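Local coordinates for occlusion-derived virus envelope protein E66 (Autographa californica nucleopolyhedrovirus, PDB 3VSN), which has chondroitin lyase activity, which may digest the peritrophic matrix barrier of the host midgut, and plays an essential role in oral infection as an envelope component, at residues Q29-F34 / Q203-Y208; E35-N40 / F262-Y267; Q48-V53 / Y254-Y259. All coordinates share one frame; numbering follows the deposited sequence. Where two conformers were deposited one is given.

Contact 1 (Q29-F34 / Q203-Y208). Unlike the reference sequence in segment 203-208: Met204 (reference Ile).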
loop_
_atom_site.group_PDB
_atom_site.type_symbol
_atom_site.label_atom_id
_atom_site.label_comp_id
_atom_site.label_asym_id
_atom_site.label_seq_id
_atom_site.Cartn_x
_atom_site.Cartn_y
_atom_site.Cartn_z
ATOM N N GLN A 29 -20.917 -34.305 -3.894
ATOM C CA GLN A 29 -21.153 -33.304 -2.858
ATOM C C GLN A 29 -20.138 -32.169 -2.930
ATOM O O GLN A 29 -20.506 -30.998 -2.879
ATOM C CB GLN A 29 -21.079 -33.962 -1.475
ATOM C CG GLN A 29 -22.238 -34.889 -1.150
ATOM C CD GLN A 29 -23.432 -34.143 -0.596
ATOM O OE1 GLN A 29 -24.142 -33.448 -1.326
ATOM N NE2 GLN A 29 -23.661 -34.285 0.705
ATOM N N GLU A 30 -18.864 -32.541 -3.046
ATOM C CA GLU A 30 -17.747 -31.603 -3.102
ATOM C C GLU A 30 -17.936 -30.556 -4.204
ATOM O O GLU A 30 -17.792 -29.355 -3.957
ATOM C CB GLU A 30 -16.444 -32.375 -3.318
ATOM C CG GLU A 30 -15.209 -31.732 -2.716
ATOM C CD GLU A 30 -14.046 -32.699 -2.639
ATOM O OE1 GLU A 30 -13.492 -33.061 -3.696
ATOM O OE2 GLU A 30 -13.680 -33.096 -1.515
ATOM N N LEU A 31 -18.276 -31.020 -5.406
ATOM C CA LEU A 31 -18.488 -30.143 -6.556
ATOM C C LEU A 31 -19.660 -29.189 -6.339
ATOM O O LEU A 31 -19.530 -27.984 -6.562
ATOM C CB LEU A 31 -18.693 -30.963 -7.839
ATOM C CG LEU A 31 -18.987 -30.210 -9.145
ATOM C CD1 LEU A 31 -17.841 -29.280 -9.519
ATOM C CD2 LEU A 31 -19.266 -31.191 -10.276
ATOM N N GLN A 32 -20.796 -29.729 -5.903
ATOM C CA GLN A 32 -21.988 -28.916 -5.672
ATOM C C GLN A 32 -21.777 -27.887 -4.553
ATOM O O GLN A 32 -22.230 -26.747 -4.667
ATOM C CB GLN A 32 -23.210 -29.799 -5.411
ATOM C CG GLN A 32 -23.662 -30.553 -6.655
ATOM C CD GLN A 32 -24.767 -31.560 -6.394
ATOM O OE1 GLN A 32 -25.044 -31.926 -5.250
ATOM N NE2 GLN A 32 -25.400 -32.021 -7.465
ATOM N N ASN A 33 -21.074 -28.289 -3.497
ATOM C CA ASN A 33 -20.725 -27.380 -2.405
ATOM C C ASN A 33 -19.787 -26.253 -2.850
ATOM O O ASN A 33 -19.957 -25.105 -2.433
ATOM C CB ASN A 33 -20.106 -28.143 -1.229
ATOM C CG ASN A 33 -21.096 -29.067 -0.531
ATOM O OD1 ASN A 33 -22.315 -28.917 -0.651
ATOM N ND2 ASN A 33 -20.566 -30.031 0.212
ATOM N N PHE A 34 -18.802 -26.579 -3.687
ATOM C CA PHE A 34 -17.894 -25.555 -4.210
ATOM C C PHE A 34 -18.627 -24.564 -5.104
ATOM O O PHE A 34 -18.428 -23.355 -4.986
ATOM C CB PHE A 34 -16.699 -26.147 -4.967
ATOM C CG PHE A 34 -15.850 -25.101 -5.643
ATOM C CD1 PHE A 34 -15.060 -24.238 -4.885
ATOM C CD2 PHE A 34 -15.876 -24.942 -7.027
ATOM C CE1 PHE A 34 -14.296 -23.255 -5.490
ATOM C CE2 PHE A 34 -15.108 -23.962 -7.640
ATOM C CZ PHE A 34 -14.318 -23.117 -6.868
ATOM N N GLN A 203 -10.603 -30.012 -12.847
ATOM C CA GLN A 203 -10.375 -31.359 -12.319
ATOM C C GLN A 203 -11.557 -31.880 -11.498
ATOM O O GLN A 203 -11.876 -33.073 -11.544
ATOM C CB GLN A 203 -9.080 -31.419 -11.509
ATOM C CG GLN A 203 -7.810 -31.419 -12.346
ATOM C CD GLN A 203 -7.581 -32.729 -13.082
ATOM O OE1 GLN A 203 -8.139 -32.961 -14.157
ATOM N NE2 GLN A 203 -6.744 -33.586 -12.512
ATOM N N MET A 204 -12.210 -30.988 -10.757
ATOM C CA MET A 204 -13.414 -31.349 -10.011
ATOM C C MET A 204 -14.548 -31.739 -10.960
ATOM O O MET A 204 -15.296 -32.683 -10.688
ATOM C CB MET A 204 -13.851 -30.205 -9.098
ATOM C CG MET A 204 -12.861 -29.890 -7.987
ATOM S SD MET A 204 -13.355 -28.433 -7.052
ATOM C CE MET A 204 -14.622 -29.134 -5.999
ATOM N N LEU A 205 -14.660 -31.018 -12.078
ATOM C CA LEU A 205 -15.638 -31.344 -13.121
ATOM C C LEU A 205 -15.392 -32.721 -13.746
ATOM O O LEU A 205 -16.337 -33.392 -14.166
ATOM C CB LEU A 205 -15.651 -30.273 -14.215
ATOM C CG LEU A 205 -16.286 -28.916 -13.897
ATOM C CD1 LEU A 205 -16.036 -27.974 -15.062
ATOM C CD2 LEU A 205 -17.781 -29.035 -13.615
ATOM N N ARG A 206 -14.122 -33.125 -13.800
ATOM C CA ARG A 206 -13.729 -34.444 -14.305
ATOM C C ARG A 206 -13.944 -35.552 -13.269
ATOM O O ARG A 206 -13.760 -36.733 -13.568
ATOM C CB ARG A 206 -12.269 -34.432 -14.777
ATOM C CG ARG A 206 -12.016 -33.538 -15.980
ATOM C CD ARG A 206 -10.570 -33.574 -16.447
ATOM N NE ARG A 206 -10.330 -32.494 -17.398
ATOM C CZ ARG A 206 -9.789 -31.318 -17.086
ATOM N NH1 ARG A 206 -9.388 -31.067 -15.847
ATOM N NH2 ARG A 206 -9.639 -30.395 -18.024
ATOM N N GLY A 207 -14.320 -35.171 -12.051
ATOM C CA GLY A 207 -14.648 -36.141 -11.009
ATOM C C GLY A 207 -13.567 -36.444 -9.988
ATOM O O GLY A 207 -13.775 -37.274 -9.102
ATOM N N TYR A 208 -12.414 -35.783 -10.101
ATOM C CA TYR A 208 -11.353 -35.921 -9.098
ATOM C C TYR A 208 -11.729 -35.220 -7.791
ATOM O O TYR A 208 -12.309 -34.132 -7.809
ATOM C CB TYR A 208 -10.032 -35.347 -9.613
ATOM C CG TYR A 208 -9.427 -36.076 -10.792
ATOM C CD1 TYR A 208 -8.716 -37.264 -10.616
ATOM C CD2 TYR A 208 -9.540 -35.562 -12.084
ATOM C CE1 TYR A 208 -8.151 -37.928 -11.697
ATOM C CE2 TYR A 208 -8.977 -36.216 -13.170
ATOM C CZ TYR A 208 -8.285 -37.398 -12.971
ATOM O OH TYR A 208 -7.726 -38.045 -14.050
HETATM O O HOH W 1 -14.277 -32.758 -6.321
#
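Met204 reaches across from the end of helix 189-205 to the first turns of helix 29-48, a helix-to-helix contact in the alpha/alpha toroid of this lyase. At its root, Met204 CB meets Leu31 CD1 at 4.1 Å. The chain then runs straight through CG to the sulfur and bends at its last torsion (chi3 79°), which turns the methyl back toward the other helix. On the way Met204 SD makes a Met-aromatic contact, 4.7 Å from the centroid of the Phe34 ring and approached obliquely, 28° off the ring normal. At the tip, Met204 CE rests 3.8 Å from Phe34 CB and an equal 3.8 Å from the backbone Glu30 O. The long, unbranched chain can follow the helix surface while bringing its sulfur to the ring. Beside it Leu31 spans two neighbours: the same Leu31 CD1 that meets the methionine lies 4.1 Å from Leu205 CD2, and Tyr161 of helix 161-175 touches both leucines. Helix 189-205 is closed by a Schellman motif. Gly207 takes the positive phi (99°) that only glycine adopts with ease, its N bonds to Met204 O, and Tyr208 N bonds back to Gln203 O. The chain turn presents the carbonyl of Tyr208 to helix 29-48, where a water donates one hydrogen bond of 2.8 Å to Tyr208 O and another of 2.8 Å to Glu30 OE1, an oxygen that also accepts from Leu210 N.

Contact 2 (E35-N40 / F262-Y267)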
loop_
_atom_site.group_PDB
_atom_site.type_symbol
_atom_site.label_atom_id
_atom_site.label_comp_id
_atom_site.label_asym_id
_atom_site.label_seq_id
_atom_site.Cartn_x
_atom_site.Cartn_y
_atom_site.Cartn_z
ATOM N N GLU A 35 -19.471 -25.079 -5.996
ATOM C CA GLU A 35 -20.243 -24.223 -6.893
ATOM C C GLU A 35 -21.186 -23.300 -6.122
ATOM O O GLU A 35 -21.360 -22.141 -6.496
ATOM C CB GLU A 35 -20.993 -25.051 -7.941
ATOM C CG GLU A 35 -20.074 -25.617 -9.018
ATOM C CD GLU A 35 -20.795 -26.467 -10.047
ATOM O OE1 GLU A 35 -22.036 -26.607 -9.957
ATOM O OE2 GLU A 35 -20.113 -27.001 -10.952
ATOM N N ARG A 36 -21.760 -23.810 -5.032
ATOM C CA ARG A 36 -22.606 -23.007 -4.145
ATOM C C ARG A 36 -21.805 -21.891 -3.464
ATOM O O ARG A 36 -22.233 -20.733 -3.437
ATOM C CB ARG A 36 -23.277 -23.899 -3.089
ATOM C CG ARG A 36 -24.312 -23.181 -2.234
ATOM C CD ARG A 36 -25.119 -24.149 -1.375
ATOM N NE ARG A 36 -25.958 -25.032 -2.187
ATOM C CZ ARG A 36 -25.730 -26.331 -2.372
ATOM N NH1 ARG A 36 -24.692 -26.926 -1.794
ATOM N NH2 ARG A 36 -26.549 -27.036 -3.137
ATOM N N TRP A 37 -20.647 -22.256 -2.921
ATOM C CA TRP A 37 -19.751 -21.304 -2.269
ATOM C C TRP A 37 -19.287 -20.243 -3.239
ATOM O O TRP A 37 -19.245 -19.058 -2.895
ATOM C CB TRP A 37 -18.584 -22.048 -1.630
ATOM C CG TRP A 37 -17.487 -21.168 -1.079
ATOM C CD1 TRP A 37 -17.362 -20.670 0.218
ATOM C CD2 TRP A 37 -16.304 -20.673 -1.794
ATOM N NE1 TRP A 37 -16.219 -19.914 0.342
ATOM C CE2 TRP A 37 -15.541 -19.874 -0.826
ATOM C CE3 TRP A 37 -15.822 -20.801 -3.094
ATOM C CZ2 TRP A 37 -14.355 -19.243 -1.168
ATOM C CZ3 TRP A 37 -14.620 -20.159 -3.426
ATOM C CH2 TRP A 37 -13.906 -19.400 -2.483
ATOM N N PHE A 38 -18.968 -20.657 -4.467
ATOM C CA PHE A 38 -18.519 -19.743 -5.523
ATOM C C PHE A 38 -19.576 -18.678 -5.822
ATOM O O PHE A 38 -19.270 -17.483 -5.864
ATOM C CB PHE A 38 -18.162 -20.531 -6.795
ATOM C CG PHE A 38 -17.601 -19.687 -7.911
ATOM C CD1 PHE A 38 -18.444 -18.959 -8.748
ATOM C CD2 PHE A 38 -16.228 -19.638 -8.142
ATOM C CE1 PHE A 38 -17.931 -18.189 -9.782
ATOM C CE2 PHE A 38 -15.710 -18.867 -9.174
ATOM C CZ PHE A 38 -16.562 -18.142 -9.994
ATOM N N LYS A 39 -20.816 -19.121 -6.021
ATOM C CA LYS A 39 -21.928 -18.219 -6.306
ATOM C C LYS A 39 -22.265 -17.320 -5.119
ATOM O O LYS A 39 -22.578 -16.143 -5.305
ATOM C CB LYS A 39 -23.159 -19.010 -6.740
ATOM C CG LYS A 39 -22.994 -19.689 -8.096
ATOM C CD LYS A 39 -24.047 -20.764 -8.308
ATOM C CE LYS A 39 -25.420 -20.164 -8.547
ATOM N NZ LYS A 39 -26.465 -21.229 -8.529
ATOM N N ASN A 40 -22.198 -17.878 -3.911
ATOM C CA ASN A 40 -22.425 -17.111 -2.683
ATOM C C ASN A 40 -21.430 -15.965 -2.511
ATOM O O ASN A 40 -21.786 -14.890 -2.025
ATOM C CB ASN A 40 -22.366 -18.021 -1.451
ATOM C CG ASN A 40 -23.630 -18.846 -1.261
ATOM O OD1 ASN A 40 -24.637 -18.629 -1.928
ATOM N ND2 ASN A 40 -23.576 -19.800 -0.342
ATOM N N PHE A 262 -6.651 -16.194 -2.990
ATOM C CA PHE A 262 -6.325 -16.816 -1.704
ATOM C C PHE A 262 -7.519 -17.523 -1.070
ATOM O O PHE A 262 -7.374 -18.629 -0.547
ATOM C CB PHE A 262 -5.707 -15.816 -0.714
ATOM C CG PHE A 262 -4.423 -15.179 -1.192
ATOM C CD1 PHE A 262 -3.629 -15.784 -2.165
ATOM C CD2 PHE A 262 -3.994 -13.978 -0.636
ATOM C CE1 PHE A 262 -2.453 -15.188 -2.594
ATOM C CE2 PHE A 262 -2.814 -13.382 -1.057
ATOM C CZ PHE A 262 -2.043 -13.986 -2.036
ATOM N N ALA A 263 -8.691 -16.888 -1.138
ATOM C CA ALA A 263 -9.933 -17.464 -0.611
ATOM C C ALA A 263 -10.281 -18.806 -1.267
ATOM O O ALA A 263 -10.833 -19.694 -0.612
ATOM C CB ALA A 263 -11.085 -16.482 -0.765
ATOM N N TYR A 264 -9.960 -18.941 -2.553
ATOM C CA TYR A 264 -10.202 -20.184 -3.296
ATOM C C TYR A 264 -9.311 -21.318 -2.792
ATOM O O TYR A 264 -9.800 -22.411 -2.501
ATOM C CB TYR A 264 -10.003 -19.973 -4.801
ATOM C CG TYR A 264 -11.013 -19.036 -5.417
ATOM C CD1 TYR A 264 -12.195 -19.522 -5.972
ATOM C CD2 TYR A 264 -10.793 -17.657 -5.437
ATOM C CE1 TYR A 264 -13.126 -18.665 -6.537
ATOM C CE2 TYR A 264 -11.721 -16.791 -5.996
ATOM C CZ TYR A 264 -12.885 -17.300 -6.543
ATOM O OH TYR A 264 -13.807 -16.443 -7.098
ATOM N N TYR A 265 -8.012 -21.047 -2.680
ATOM C CA TYR A 265 -7.053 -22.043 -2.194
ATOM C C TYR A 265 -7.320 -22.476 -0.755
ATOM O O TYR A 265 -7.154 -23.652 -0.412
ATOM C CB TYR A 265 -5.615 -21.549 -2.362
ATOM C CG TYR A 265 -5.189 -21.457 -3.808
ATOM C CD1 TYR A 265 -5.100 -22.601 -4.604
ATOM C CD2 TYR A 265 -4.884 -20.227 -4.388
ATOM C CE1 TYR A 265 -4.720 -22.522 -5.934
ATOM C CE2 TYR A 265 -4.498 -20.136 -5.717
ATOM C CZ TYR A 265 -4.418 -21.287 -6.483
ATOM O OH TYR A 265 -4.038 -21.200 -7.802
ATOM N N THR A 266 -7.744 -21.526 0.076
ATOM C CA THR A 266 -8.149 -21.823 1.448
ATOM C C THR A 266 -9.393 -22.722 1.463
ATOM O O THR A 266 -9.473 -23.661 2.261
ATOM C CB THR A 266 -8.353 -20.529 2.267
ATOM O OG1 THR A 266 -7.094 -19.856 2.393
ATOM C CG2 THR A 266 -8.888 -20.831 3.666
ATOM N N TYR A 267 -10.346 -22.447 0.571
ATOM C CA TYR A 267 -11.520 -23.305 0.430
ATOM C C TYR A 267 -11.126 -24.699 -0.065
ATOM O O TYR A 267 -11.535 -25.704 0.521
ATOM C CB TYR A 267 -12.576 -22.697 -0.506
ATOM C CG TYR A 267 -13.813 -23.568 -0.603
ATOM C CD1 TYR A 267 -13.847 -24.677 -1.452
ATOM C CD2 TYR A 267 -14.935 -23.310 0.180
ATOM C CE1 TYR A 267 -14.961 -25.495 -1.522
ATOM C CE2 TYR A 267 -16.058 -24.122 0.111
ATOM C CZ TYR A 267 -16.063 -25.211 -0.743
ATOM O OH TYR A 267 -17.169 -26.021 -0.823
HETATM O O HOH W 2 -16.569 -16.600 -6.011
#
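Trp37 lays its indole against Tyr267 and points its rim at Tyr264, so that one side chain meets two tyrosines in two different ways. Its CG stands anti to the backbone N (chi1 172°), which directs the indole toward helix 262-269. The two segments run roughly antiparallel with their axes 12.0 Å apart, a wide spacing filled by large aromatic groups. Over one face of the indole, Trp37 and Tyr267 slide past each other in opposite directions: the root of each lies near the outer part of the other. Tyr267 CB makes a CH-pi contact 4.0 Å from the centroid of the Trp37 six-membered ring, while further out Tyr267 CE2 comes to 3.5 Å from Trp37 CG. The tyrosine ring is tilted by 31° to the five-membered ring, too much for a true stack. Tyr264 is turned quite differently. Its plane stands at 86° to the indole, and the edge of the Trp37 six-membered ring points at the face of Tyr264 in a T-shaped pair with centroids 5.3 Å apart. Trp37 CZ2 also approaches the backbone Ala263 O at 3.6 Å, and the small side chain of Ala263 allows this approach to the benzo part of the indole. Phe38 meets Tyr264 at its edge, rim to rim, with Phe38 CD2 lying 3.6 Å from Tyr264 CE1; helix 138-154 packs on the phenylalanine through Met149 and Ile153. Tyrosine serves here for its hydroxyl too: Tyr264 OH bonds to Ser45 OG and to a water that donates to Phe38 O. The whole is an aromatic cluster between antiparallel helices of the alpha/alpha toroid.

Contact 3 (Q48-V53 / Y254-Y259); sequences QKAEKV and YLINSY
With CG beside the backbone N (chi1 -65°) and the chain extended beyond it, Gln48 carries its amide to the ring of Tyr259, whose own CG is anti to its backbone N (chi1 -167°). The amide arrives at the ring edge, Gln48 NE2 lying 3.9 Å from Tyr259 CE1, with the two planes 78° apart. NE2 is a donor to Asn311 O, and a water gives hydrogen bonds to both Gln48 OE1 and Tyr259 O, so both ends of the amide are engaged. Phe312 stacks on the tyrosine. Further along, Ala50 brings only a methyl, and this small residue lets the backbones come close, with Ala50 CB 3.9 Å from Ile256 O. This is where the loop after helix 29-48 meets helix 253-258 of the alpha/alpha toroid, the helix that carries the catalytic proton donor Tyr254. Waters do the polar work between the two segments. One donates to Gln48 O at 2.7 Å and to Ile256 O at 2.8 Å; another accepts from Glu51 N at 2.9 Å and donates to Asn257 O. Glu51 OE2 and Asn257 OD1 lie 3.5 Å apart, two acceptors whose groups are held by other partners: Glu51 OE1 forms a salt bridge with Arg194 NH1 and a hydrogen bond with Tyr138 OH, and Asn257 ND2 bonds to Gly253 O. The Glu51 side chain is about 8 Å from that of catalytic Asn191.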
loop_
_atom_site.group_PDB
_atom_site.type_symbol
_atom_site.label_atom_id
_atom_site.label_comp_id
_atom_site.label_asym_id
_atom_site.label_seq_id
_atom_site.Cartn_x
_atom_site.Cartn_y
_atom_site.Cartn_z
ATOM N N GLN A 48 -12.458 -7.994 -4.851
ATOM C CA GLN A 48 -11.045 -8.148 -4.503
ATOM C C GLN A 48 -10.139 -8.275 -5.725
ATOM O O GLN A 48 -8.931 -8.060 -5.624
ATOM C CB GLN A 48 -10.838 -9.379 -3.620
ATOM C CG GLN A 48 -11.507 -9.312 -2.258
ATOM C CD GLN A 48 -11.180 -10.520 -1.402
ATOM O OE1 GLN A 48 -10.848 -11.592 -1.917
ATOM N NE2 GLN A 48 -11.268 -10.354 -0.086
ATOM N N LYS A 49 -10.725 -8.631 -6.868
ATOM C CA LYS A 49 -9.965 -8.951 -8.077
ATOM C C LYS A 49 -9.438 -7.692 -8.762
ATOM O O LYS A 49 -10.215 -6.823 -9.160
ATOM C CB LYS A 49 -10.830 -9.770 -9.046
ATOM C CG LYS A 49 -10.080 -10.300 -10.259
ATOM C CD LYS A 49 -10.998 -11.102 -11.174
ATOM C CE LYS A 49 -10.192 -11.876 -12.207
ATOM N NZ LYS A 49 -11.085 -12.610 -13.152
ATOM N N ALA A 50 -8.116 -7.617 -8.907
ATOM C CA ALA A 50 -7.452 -6.431 -9.457
ATOM C C ALA A 50 -7.805 -6.163 -10.923
ATOM O O ALA A 50 -8.138 -5.035 -11.286
ATOM C CB ALA A 50 -5.940 -6.536 -9.277
ATOM N N GLU A 51 -7.735 -7.202 -11.754
ATOM C CA GLU A 51 -7.995 -7.071 -13.190
ATOM C C GLU A 51 -9.426 -7.496 -13.506
ATOM O O GLU A 51 -9.773 -8.677 -13.394
ATOM C CB GLU A 51 -6.979 -7.897 -13.992
ATOM C CG GLU A 51 -5.538 -7.444 -13.784
ATOM C CD GLU A 51 -4.494 -8.466 -14.213
ATOM O OE1 GLU A 51 -4.845 -9.608 -14.591
ATOM O OE2 GLU A 51 -3.298 -8.120 -14.160
ATOM N N LYS A 52 -10.256 -6.526 -13.882
ATOM C CA LYS A 52 -11.678 -6.776 -14.128
ATOM C C LYS A 52 -12.364 -5.626 -14.855
ATOM O O LYS A 52 -11.824 -4.522 -14.938
ATOM C CB LYS A 52 -12.417 -7.067 -12.810
ATOM C CG LYS A 52 -12.353 -5.956 -11.765
ATOM C CD LYS A 52 -13.336 -6.229 -10.637
ATOM C CE LYS A 52 -13.396 -5.081 -9.640
ATOM N NZ LYS A 52 -12.232 -5.083 -8.715
ATOM N N VAL A 53 -13.553 -5.911 -15.383
ATOM C CA VAL A 53 -14.456 -4.899 -15.923
ATOM C C VAL A 53 -15.752 -4.965 -15.114
ATOM O O VAL A 53 -16.500 -5.949 -15.188
ATOM C CB VAL A 53 -14.731 -5.105 -17.436
ATOM C CG1 VAL A 53 -15.849 -4.194 -17.920
ATOM C CG2 VAL A 53 -13.468 -4.863 -18.251
ATOM N N TYR A 254 2.475 -7.417 -6.029
ATOM C CA TYR A 254 2.407 -8.882 -6.089
ATOM C C TYR A 254 1.232 -9.441 -5.287
ATOM O O TYR A 254 0.516 -10.332 -5.757
ATOM C CB TYR A 254 3.721 -9.497 -5.597
ATOM C CG TYR A 254 3.829 -11.004 -5.745
ATOM C CD1 TYR A 254 4.020 -11.593 -6.996
ATOM C CD2 TYR A 254 3.768 -11.837 -4.630
ATOM C CE1 TYR A 254 4.130 -12.971 -7.130
ATOM C CE2 TYR A 254 3.884 -13.216 -4.754
ATOM C CZ TYR A 254 4.066 -13.777 -6.004
ATOM O OH TYR A 254 4.179 -15.150 -6.130
ATOM N N LEU A 255 1.041 -8.918 -4.078
ATOM C CA LEU A 255 -0.073 -9.330 -3.229
ATOM C C LEU A 255 -1.412 -8.840 -3.761
ATOM O O LEU A 255 -2.377 -9.602 -3.789
ATOM C CB LEU A 255 0.119 -8.851 -1.784
ATOM C CG LEU A 255 1.190 -9.512 -0.916
ATOM C CD1 LEU A 255 1.080 -8.995 0.512
ATOM C CD2 LEU A 255 1.079 -11.030 -0.938
ATOM N N ILE A 256 -1.467 -7.575 -4.178
ATOM C CA ILE A 256 -2.708 -6.970 -4.676
ATOM C C ILE A 256 -3.271 -7.716 -5.891
ATOM O O ILE A 256 -4.479 -7.969 -5.964
ATOM C CB ILE A 256 -2.537 -5.461 -4.983
ATOM C CG1 ILE A 256 -2.370 -4.663 -3.680
ATOM C CG2 ILE A 256 -3.725 -4.919 -5.774
ATOM C CD1 ILE A 256 -1.868 -3.244 -3.876
ATOM N N ASN A 257 -2.390 -8.084 -6.822
ATOM C CA ASN A 257 -2.802 -8.714 -8.081
ATOM C C ASN A 257 -3.400 -10.109 -7.947
ATOM O O ASN A 257 -4.268 -10.490 -8.734
ATOM C CB ASN A 257 -1.628 -8.768 -9.063
ATOM C CG ASN A 257 -1.576 -7.565 -9.971
ATOM O OD1 ASN A 257 -2.456 -7.364 -10.812
ATOM N ND2 ASN A 257 -0.540 -6.749 -9.809
ATOM N N SER A 258 -2.937 -10.862 -6.954
ATOM C CA SER A 258 -3.385 -12.243 -6.816
ATOM C C SER A 258 -4.150 -12.516 -5.522
ATOM O O SER A 258 -4.585 -13.646 -5.282
ATOM C CB SER A 258 -2.212 -13.213 -6.995
ATOM O OG SER A 258 -1.782 -13.231 -8.351
ATOM N N TYR A 259 -4.360 -11.474 -4.716
ATOM C CA TYR A 259 -5.058 -11.630 -3.433
ATOM C C TYR A 259 -6.394 -12.375 -3.520
ATOM O O TYR A 259 -6.690 -13.204 -2.656
ATOM C CB TYR A 259 -5.260 -10.288 -2.720
ATOM C CG TYR A 259 -5.681 -10.438 -1.272
ATOM C CD1 TYR A 259 -7.030 -10.562 -0.923
ATOM C CD2 TYR A 259 -4.734 -10.459 -0.250
ATOM C CE1 TYR A 259 -7.418 -10.708 0.400
ATOM C CE2 TYR A 259 -5.113 -10.601 1.077
ATOM C CZ TYR A 259 -6.453 -10.724 1.395
ATOM O OH TYR A 259 -6.834 -10.866 2.708
HETATM O O HOH W 3 -6.728 -9.569 -6.259
HETATM O O HOH W 4 -8.953 -13.817 -1.221
HETATM O O HOH W 5 -6.500 -9.705 -10.843
#

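All three contacts lie in the helical toroid and follow helix 29-48 from its start to the loop beyond its end. Contacts 1 and 2 share that helix and are partly buried; they touch, Tyr267 OH packing against Phe34 N at 3.3 Å. Contact 1 relies on methionine, leucine and phenylalanine, contact 2 on an aromatic cluster, each with one bridging water, and none of the three has a direct hydrogen bond across it. Contact 3, a surface contact close to the catalytic residues, has little apolar packing and is bridged by three waters. Helices 253-258 and 262-269 follow one another, so contacts 2 and 3 adjoin along the chain without otherwise touching.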